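PDB 3KHY: propionate kinase, which probably catalyses the reversible, magnesium-dependent transfer of phosphate from ATP to acetate or propionate, giving the acyl phosphate and ADP. Local coordinates for residues A[145-153]-A[208-218]; A[339-347]-A[357-365]. One frame throughout, in Å; residues are numbered along the deposited sequence. Where two conformers were deposited one is given.

How the contacts relate
The two contacts lie at opposite borders of one five-stranded mixed sheet, as counted within the chain. Contact 1 packs the loop and short helix 145-153 on the hairpin that includes border strand 214-218. Contact 2 joins two loops, 339-347 and 357-365, the second leading into border strand 365-367. Their centres are 25 Å apart and their nearest atoms about 11 Å. Contact 1 is the nearer to the middle of the chain, and half of its touching residues are buried. Its direct bonds across the segments are made by side chains, one to a backbone carbonyl, and two waters also bridge them. Contact 2 is held mainly by backbone N-H groups, with an aromatic pair at one end.

Contact 1: A[145-153]-A[208-218]; sequences FHQTMPSYI and TAVVDGKSIDT
His146 and Ser215 meet in a nearly straight hydrogen bond. Ser215 OG lies at the edge of the His146 ring, in its plane, 2.9 Å from His146 ND1. Thr218 CG2 sits over the centre of one His146 ring face, a CH-pi contact at 3.9 Å from the centroid. Thr148 OG1 gives a short bond of 2.6 Å to Ser215 O, on a lone pair in the carbonyl plane. That hydroxyl stands between its own backbone N and carbonyl carbon (chi1 48°), where it meets Ser215 O. One water donates to Phe145 O and Thr148 OG1 and accepts from Ser215 N. The Phe145 ring lays a face on Ser215 CB and turns an edge to Val210 CG2 and Gly213 O. Strands 205-211 and 214-218 form a beta hairpin, closed by a type I' turn from Val211 to Lys214, at the border of a sheet in this acetokinase-family kinase. Ile153 CD1 packs on Ile216 CG1 at 3.9 Å, and the selenium of Met149 reaches Thr218 CG2. In the next shell, Ala173 O binds His146 NE2. The His146 side chain lies about 5 Å from that of His174, the predicted transition-state stabilizer. Asp217 OD2 is held by Tyr310 and by Lys302 of the second subunit.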
loop_
_atom_site.group_PDB
_atom_site.type_symbol
_atom_site.label_atom_id
_atom_site.label_comp_id
_atom_site.label_asym_id
_atom_site.label_seq_id
_atom_site.Cartn_x
_atom_site.Cartn_y
_atom_site.Cartn_z
ATOM N N PHE A 145 5.468 -1.035 20.202
ATOM C CA PHE A 145 6.507 -1.881 19.600
ATOM C C PHE A 145 7.028 -1.315 18.274
ATOM O O PHE A 145 8.207 -1.447 17.954
ATOM C CB PHE A 145 5.992 -3.321 19.402
ATOM C CG PHE A 145 7.066 -4.300 18.952
ATOM C CD1 PHE A 145 8.215 -4.482 19.712
ATOM C CD2 PHE A 145 6.900 -5.063 17.800
ATOM C CE1 PHE A 145 9.198 -5.384 19.316
ATOM C CE2 PHE A 145 7.882 -5.972 17.391
ATOM C CZ PHE A 145 9.042 -6.120 18.162
ATOM N N HIS A 146 6.152 -0.667 17.512
ATOM C CA HIS A 146 6.528 -0.194 16.183
ATOM C C HIS A 146 7.227 1.169 16.197
ATOM O O HIS A 146 7.636 1.689 15.153
ATOM C CB HIS A 146 5.302 -0.169 15.260
ATOM C CG HIS A 146 4.614 -1.499 15.146
ATOM N ND1 HIS A 146 5.261 -2.638 14.707
ATOM C CD2 HIS A 146 3.338 -1.868 15.409
ATOM C CE1 HIS A 146 4.409 -3.649 14.698
ATOM N NE2 HIS A 146 3.238 -3.210 15.128
ATOM N N GLN A 147 7.395 1.738 17.383
ATOM C CA GLN A 147 7.996 3.064 17.478
ATOM C C GLN A 147 9.497 3.069 17.158
ATOM O O GLN A 147 10.106 4.121 17.065
ATOM C CB GLN A 147 7.690 3.722 18.827
ATOM C CG GLN A 147 6.268 4.257 18.906
ATOM C CD GLN A 147 6.029 5.372 17.898
ATOM O OE1 GLN A 147 6.654 6.430 17.968
ATOM N NE2 GLN A 147 5.150 5.125 16.937
ATOM N N THR A 148 10.082 1.899 16.952
ATOM C CA THR A 148 11.438 1.842 16.404
ATOM C C THR A 148 11.510 1.971 14.877
ATOM O O THR A 148 12.597 2.021 14.311
ATOM C CB THR A 148 12.150 0.546 16.818
ATOM O OG1 THR A 148 11.270 -0.560 16.585
ATOM C CG2 THR A 148 12.519 0.585 18.295
HETATM N N MSE A 149 10.374 2.002 14.184
HETATM C CA MSE A 149 10.438 2.201 12.737
HETATM C C MSE A 149 11.071 3.557 12.421
HETATM O O MSE A 149 10.657 4.575 12.969
HETATM C CB MSE A 149 9.042 2.185 12.100
HETATM C CG MSE A 149 8.320 0.881 12.068
HETATM SE SE MSE A 149 6.780 1.173 10.868
HETATM C CE MSE A 149 5.699 2.266 12.077
ATOM N N PRO A 150 12.078 3.587 11.535
ATOM C CA PRO A 150 12.665 4.898 11.235
ATOM C C PRO A 150 11.720 5.753 10.397
ATOM O O PRO A 150 10.806 5.227 9.761
ATOM C CB PRO A 150 13.912 4.553 10.416
ATOM C CG PRO A 150 13.677 3.176 9.902
ATOM C CD PRO A 150 12.845 2.479 10.943
ATOM N N SER A 151 11.952 7.059 10.398
ATOM C CA SER A 151 11.067 8.011 9.724
ATOM C C SER A 151 10.926 7.806 8.226
ATOM O O SER A 151 9.837 7.988 7.685
ATOM C CB SER A 151 11.533 9.448 10.007
ATOM O OG SER A 151 11.380 9.735 11.385
ATOM N N TYR A 152 12.008 7.444 7.541
ATOM C CA TYR A 152 11.905 7.220 6.097
ATOM C C TYR A 152 11.024 6.010 5.772
ATOM O O TYR A 152 10.638 5.800 4.622
ATOM C CB TYR A 152 13.285 7.093 5.427
ATOM C CG TYR A 152 14.012 5.788 5.672
ATOM C CD1 TYR A 152 13.929 4.738 4.761
ATOM C CD2 TYR A 152 14.799 5.612 6.804
ATOM C CE1 TYR A 152 14.601 3.534 4.983
ATOM C CE2 TYR A 152 15.473 4.423 7.030
ATOM C CZ TYR A 152 15.371 3.390 6.124
ATOM O OH TYR A 152 16.046 2.210 6.369
ATOM N N ILE A 153 10.709 5.220 6.786
ATOM C CA ILE A 153 9.816 4.074 6.606
ATOM C C ILE A 153 8.400 4.403 7.104
ATOM O O ILE A 153 7.420 4.083 6.443
ATOM C CB ILE A 153 10.352 2.822 7.324
ATOM C CG1 ILE A 153 11.568 2.280 6.571
ATOM C CG2 ILE A 153 9.258 1.738 7.397
ATOM C CD1 ILE A 153 12.320 1.161 7.285
ATOM N N THR A 208 4.961 -7.998 10.304
ATOM C CA THR A 208 5.994 -7.105 10.808
ATOM C C THR A 208 7.373 -7.649 10.508
ATOM O O THR A 208 7.606 -8.853 10.626
ATOM C CB THR A 208 5.844 -6.915 12.319
ATOM O OG1 THR A 208 4.588 -6.267 12.582
ATOM C CG2 THR A 208 6.989 -6.071 12.890
ATOM N N ALA A 209 8.279 -6.757 10.107
ATOM C CA ALA A 209 9.681 -7.115 9.942
ATOM C C ALA A 209 10.427 -6.751 11.223
ATOM O O ALA A 209 10.513 -5.578 11.592
ATOM C CB ALA A 209 10.295 -6.372 8.735
ATOM N N VAL A 210 10.970 -7.763 11.881
ATOM C CA VAL A 210 11.678 -7.595 13.149
ATOM C C VAL A 210 13.171 -7.872 12.955
ATOM O O VAL A 210 13.569 -8.977 12.582
ATOM C CB VAL A 210 11.102 -8.521 14.219
ATOM C CG1 VAL A 210 11.931 -8.447 15.511
ATOM C CG2 VAL A 210 9.631 -8.164 14.491
ATOM N N VAL A 211 13.993 -6.855 13.185
ATOM C CA VAL A 211 15.438 -6.981 13.010
ATOM C C VAL A 211 16.113 -6.806 14.365
ATOM O O VAL A 211 15.859 -5.832 15.072
ATOM C CB VAL A 211 15.973 -5.940 12.005
ATOM C CG1 VAL A 211 17.485 -6.035 11.886
ATOM C CG2 VAL A 211 15.315 -6.152 10.632
ATOM N N ASP A 212 16.937 -7.775 14.731
ATOM C CA ASP A 212 17.556 -7.807 16.060
ATOM C C ASP A 212 16.549 -7.474 17.169
ATOM O O ASP A 212 16.856 -6.714 18.091
ATOM C CB ASP A 212 18.761 -6.859 16.141
ATOM C CG ASP A 212 19.715 -7.226 17.282
ATOM O OD1 ASP A 212 19.790 -8.425 17.631
ATOM O OD2 ASP A 212 20.397 -6.331 17.822
ATOM N N GLY A 213 15.347 -8.038 17.067
ATOM C CA GLY A 213 14.347 -7.882 18.104
ATOM C C GLY A 213 13.489 -6.629 18.019
ATOM O O GLY A 213 12.548 -6.489 18.801
ATOM N N LYS A 214 13.803 -5.726 17.089
ATOM C CA LYS A 214 13.065 -4.469 16.947
ATOM C C LYS A 214 12.264 -4.359 15.638
ATOM O O LYS A 214 12.747 -4.723 14.571
ATOM C CB LYS A 214 14.023 -3.287 17.041
ATOM C CG LYS A 214 14.737 -3.180 18.390
ATOM C CD LYS A 214 15.729 -2.021 18.387
ATOM C CE LYS A 214 16.375 -1.866 19.758
ATOM N NZ LYS A 214 16.822 -0.458 19.998
ATOM N N SER A 215 11.039 -3.849 15.736
ATOM C CA SER A 215 10.206 -3.601 14.560
ATOM C C SER A 215 10.874 -2.552 13.654
ATOM O O SER A 215 11.290 -1.495 14.122
ATOM C CB SER A 215 8.809 -3.119 14.986
ATOM O OG SER A 215 8.034 -2.756 13.845
ATOM N N ILE A 216 11.002 -2.860 12.365
ATOM C CA ILE A 216 11.549 -1.914 11.406
ATOM C C ILE A 216 10.510 -1.516 10.356
ATOM O O ILE A 216 10.633 -0.475 9.721
ATOM C CB ILE A 216 12.828 -2.470 10.722
ATOM C CG1 ILE A 216 13.564 -1.372 9.957
ATOM C CG2 ILE A 216 12.497 -3.627 9.774
ATOM C CD1 ILE A 216 14.948 -1.817 9.478
ATOM N N ASP A 217 9.481 -2.348 10.171
ATOM C CA ASP A 217 8.417 -2.041 9.206
ATOM C C ASP A 217 7.222 -2.912 9.576
ATOM O O ASP A 217 7.386 -3.971 10.162
ATOM C CB ASP A 217 8.903 -2.336 7.782
ATOM C CG ASP A 217 8.099 -1.604 6.692
ATOM O OD1 ASP A 217 7.043 -0.986 6.972
ATOM O OD2 ASP A 217 8.531 -1.683 5.524
ATOM N N THR A 218 6.020 -2.453 9.255
ATOM C CA THR A 218 4.826 -3.211 9.572
ATOM C C THR A 218 3.705 -2.769 8.653
ATOM O O THR A 218 3.762 -1.674 8.064
ATOM C CB THR A 218 4.440 -3.021 11.050
ATOM O OG1 THR A 218 3.436 -3.959 11.401
ATOM C CG2 THR A 218 3.938 -1.594 11.296
HETATM O O HOH W 1 10.623 -2.467 18.371
HETATM O O HOH W 2 6.523 1.313 5.139
#

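Contact 2: A[339-347]-A[357-365]; sequences ANLGFMIDH and INSKNSHNI
Met344, His363 and Phe343 bury the most surface where 339-347 meets 357-365. Met344 works mainly through its backbone. Met344 N donates to Ser362 OG at 2.9 Å. Ser362 OG in turn donates to His363 O, on a lone pair in the carbonyl plane, so the hydroxyl serves both segments. The torsion of Ser362 (chi1 176°) sets OG anti to the Ser362 N, within bonding distance of Met344 N. Met344 O accepts from Ser359 N at 2.8 Å, with the donor above the carbonyl plane. Met344 CG lies 3.5 Å from Asn361 O. Beyond it the chain bends twice and departs from 357-365.

His363 turns an edge to one face of Phe343. The ring planes meet at 51°, with centroids 4.6 Å apart. His363 CD2 makes the approach, 3.5 Å above the Phe343 plane and offset toward the rim. His363 N also donates to Gly342 O at 3.0 Å, which fixes the backbone beside the ring pair. Phe343 CD2, at the ring edge, meets Ile365 CG1 at 3.9 Å. Around it, Ile335 of helix 328-337 and Leu317 of strand 316-320 pack against Phe343.

At the other end, Asp346 N binds Ile357 O in an almost straight bond of 2.8 Å. Asp346 is the N-cap of helix 347-351, and its OD1 accepts from Lys349 N. The bonds from Asp346 N to Ile357 O and from Ser359 N to Met344 O flank Ile345 and Asn358, which form a single beta bridge. The whole is a pair of loops on either side of short helix 347-351, tied mostly by backbone bonds, on the way from helix 328-337 to border strand 365-367 in this member of the ASKHA (actin-like ATPase) clan.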
loop_
_atom_site.group_PDB
_atom_site.type_symbol
_atom_site.label_atom_id
_atom_site.label_comp_id
_atom_site.label_asym_id
_atom_site.label_seq_id
_atom_site.Cartn_x
_atom_site.Cartn_y
_atom_site.Cartn_z
ATOM N N ALA A 339 7.233 -19.815 -3.223
ATOM C CA ALA A 339 8.150 -20.819 -3.763
ATOM C C ALA A 339 9.414 -20.204 -4.383
ATOM O O ALA A 339 10.513 -20.706 -4.174
ATOM C CB ALA A 339 7.430 -21.713 -4.776
ATOM N N ASN A 340 9.267 -19.118 -5.138
ATOM C CA ASN A 340 10.426 -18.542 -5.828
ATOM C C ASN A 340 11.411 -17.857 -4.888
ATOM O O ASN A 340 12.511 -17.469 -5.300
ATOM C CB ASN A 340 9.996 -17.577 -6.938
ATOM C CG ASN A 340 9.249 -18.276 -8.055
ATOM O OD1 ASN A 340 9.602 -19.390 -8.448
ATOM N ND2 ASN A 340 8.218 -17.616 -8.585
ATOM N N LEU A 341 11.022 -17.711 -3.623
ATOM C CA LEU A 341 11.888 -17.076 -2.638
ATOM C C LEU A 341 12.532 -18.072 -1.670
ATOM O O LEU A 341 13.055 -17.672 -0.632
ATOM C CB LEU A 341 11.111 -16.035 -1.828
ATOM C CG LEU A 341 10.964 -14.623 -2.398
ATOM C CD1 LEU A 341 10.282 -14.657 -3.739
ATOM C CD2 LEU A 341 10.189 -13.742 -1.428
ATOM N N GLY A 342 12.487 -19.357 -1.994
ATOM C CA GLY A 342 13.158 -20.346 -1.166
ATOM C C GLY A 342 12.407 -20.758 0.095
ATOM O O GLY A 342 13.035 -21.104 1.094
ATOM N N PHE A 343 11.074 -20.709 0.052
ATOM C CA PHE A 343 10.227 -21.242 1.121
ATOM C C PHE A 343 9.547 -22.515 0.642
ATOM O O PHE A 343 9.006 -22.562 -0.466
ATOM C CB PHE A 343 9.133 -20.234 1.532
ATOM C CG PHE A 343 9.664 -18.971 2.167
ATOM C CD1 PHE A 343 10.021 -17.883 1.387
ATOM C CD2 PHE A 343 9.794 -18.874 3.546
ATOM C CE1 PHE A 343 10.509 -16.710 1.965
ATOM C CE2 PHE A 343 10.292 -17.714 4.134
ATOM C CZ PHE A 343 10.643 -16.629 3.343
HETATM N N MSE A 344 9.552 -23.543 1.485
HETATM C CA MSE A 344 8.899 -24.812 1.154
HETATM C C MSE A 344 8.358 -25.421 2.420
HETATM O O MSE A 344 9.076 -25.519 3.417
HETATM C CB MSE A 344 9.894 -25.799 0.544
HETATM C CG MSE A 344 10.570 -25.288 -0.722
HETATM SE SE MSE A 344 9.332 -25.330 -2.235
HETATM C CE MSE A 344 8.604 -27.129 -1.972
ATOM N N ILE A 345 7.112 -25.875 2.367
ATOM C CA ILE A 345 6.454 -26.389 3.553
ATOM C C ILE A 345 6.620 -27.897 3.640
ATOM O O ILE A 345 6.786 -28.565 2.619
ATOM C CB ILE A 345 4.958 -26.025 3.531
ATOM C CG1 ILE A 345 4.479 -25.637 4.938
ATOM C CG2 ILE A 345 4.138 -27.144 2.885
ATOM C CD1 ILE A 345 3.151 -24.942 4.956
ATOM N N ASP A 346 6.613 -28.425 4.863
ATOM C CA ASP A 346 6.535 -29.870 5.082
ATOM C C ASP A 346 5.102 -30.176 5.497
ATOM O O ASP A 346 4.616 -29.670 6.516
ATOM C CB ASP A 346 7.504 -30.318 6.181
ATOM C CG ASP A 346 7.397 -31.810 6.480
ATOM O OD1 ASP A 346 6.386 -32.234 7.083
ATOM O OD2 ASP A 346 8.324 -32.561 6.105
ATOM N N HIS A 347 4.412 -30.991 4.710
ATOM C CA HIS A 347 2.977 -31.148 4.915
ATOM C C HIS A 347 2.581 -31.779 6.249
ATOM O O HIS A 347 1.641 -31.322 6.888
ATOM C CB HIS A 347 2.329 -31.850 3.719
ATOM C CG HIS A 347 2.364 -31.022 2.471
ATOM N ND1 HIS A 347 1.667 -29.839 2.348
ATOM C CD2 HIS A 347 3.040 -31.183 1.307
ATOM C CE1 HIS A 347 1.899 -29.316 1.156
ATOM N NE2 HIS A 347 2.728 -30.111 0.504
ATOM N N ILE A 357 7.641 -25.779 10.485
ATOM C CA ILE A 357 6.826 -26.453 9.459
ATOM C C ILE A 357 7.438 -26.409 8.061
ATOM O O ILE A 357 6.786 -26.781 7.084
ATOM C CB ILE A 357 5.387 -25.896 9.392
ATOM C CG1 ILE A 357 5.400 -24.404 9.033
ATOM C CG2 ILE A 357 4.665 -26.138 10.720
ATOM C CD1 ILE A 357 3.988 -23.768 8.936
ATOM N N ASN A 358 8.685 -25.960 7.969
ATOM C CA ASN A 358 9.377 -25.927 6.689
ATOM C C ASN A 358 9.989 -27.266 6.355
ATOM O O ASN A 358 10.272 -28.080 7.238
ATOM C CB ASN A 358 10.502 -24.882 6.698
ATOM C CG ASN A 358 11.435 -25.050 7.877
ATOM O OD1 ASN A 358 11.104 -24.668 8.997
ATOM N ND2 ASN A 358 12.610 -25.628 7.632
ATOM N N SER A 359 10.195 -27.514 5.072
ATOM C CA SER A 359 10.895 -28.726 4.668
ATOM C C SER A 359 12.401 -28.475 4.693
ATOM O O SER A 359 12.864 -27.425 5.142
ATOM C CB SER A 359 10.459 -29.168 3.270
ATOM O OG SER A 359 10.892 -28.239 2.291
ATOM N N LYS A 360 13.158 -29.446 4.196
ATOM C CA LYS A 360 14.609 -29.400 4.223
ATOM C C LYS A 360 15.241 -28.216 3.477
ATOM O O LYS A 360 16.144 -27.556 3.985
ATOM C CB LYS A 360 15.150 -30.716 3.649
ATOM C CG LYS A 360 16.656 -30.765 3.475
ATOM C CD LYS A 360 17.075 -32.086 2.833
ATOM C CE LYS A 360 17.886 -32.940 3.787
ATOM N NZ LYS A 360 19.168 -32.284 4.177
ATOM N N ASN A 361 14.794 -27.952 2.262
ATOM C CA ASN A 361 15.437 -26.885 1.500
ATOM C C ASN A 361 14.574 -25.631 1.531
ATOM O O ASN A 361 13.813 -25.356 0.599
ATOM C CB ASN A 361 15.726 -27.323 0.064
ATOM C CG ASN A 361 16.794 -28.407 -0.017
ATOM O OD1 ASN A 361 17.810 -28.362 0.684
ATOM N ND2 ASN A 361 16.566 -29.386 -0.882
ATOM N N SER A 362 14.683 -24.883 2.621
ATOM C CA SER A 362 13.763 -23.783 2.863
ATOM C C SER A 362 14.269 -22.905 3.976
ATOM O O SER A 362 14.953 -23.377 4.878
ATOM C CB SER A 362 12.383 -24.331 3.262
ATOM O OG SER A 362 11.486 -23.267 3.585
ATOM N N HIS A 363 13.942 -21.621 3.903
ATOM C CA HIS A 363 13.975 -20.768 5.079
ATOM C C HIS A 363 13.142 -21.428 6.162
ATOM O O HIS A 363 12.198 -22.161 5.865
ATOM C CB HIS A 363 13.349 -19.411 4.772
ATOM C CG HIS A 363 14.098 -18.615 3.746
ATOM N ND1 HIS A 363 15.405 -18.218 3.920
ATOM C CD2 HIS A 363 13.719 -18.144 2.534
ATOM C CE1 HIS A 363 15.797 -17.528 2.863
ATOM N NE2 HIS A 363 14.793 -17.475 2.006
ATOM N N ASN A 364 13.469 -21.153 7.420
ATOM C CA ASN A 364 12.639 -21.632 8.520
ATOM C C ASN A 364 11.263 -21.016 8.444
ATOM O O ASN A 364 11.126 -19.814 8.176
ATOM C CB ASN A 364 13.251 -21.272 9.871
ATOM C CG ASN A 364 14.493 -22.067 10.174
ATOM O OD1 ASN A 364 14.612 -23.220 9.763
ATOM N ND2 ASN A 364 15.438 -21.455 10.905
ATOM N N ILE A 365 10.246 -21.836 8.701
ATOM C CA ILE A 365 8.874 -21.372 8.788
ATOM C C ILE A 365 8.323 -21.928 10.093
ATOM O O ILE A 365 8.428 -23.122 10.352
ATOM C CB ILE A 365 8.017 -21.871 7.604
ATOM C CG1 ILE A 365 8.646 -21.471 6.264
ATOM C CG2 ILE A 365 6.573 -21.336 7.722
ATOM C CD1 ILE A 365 8.202 -22.330 5.081
#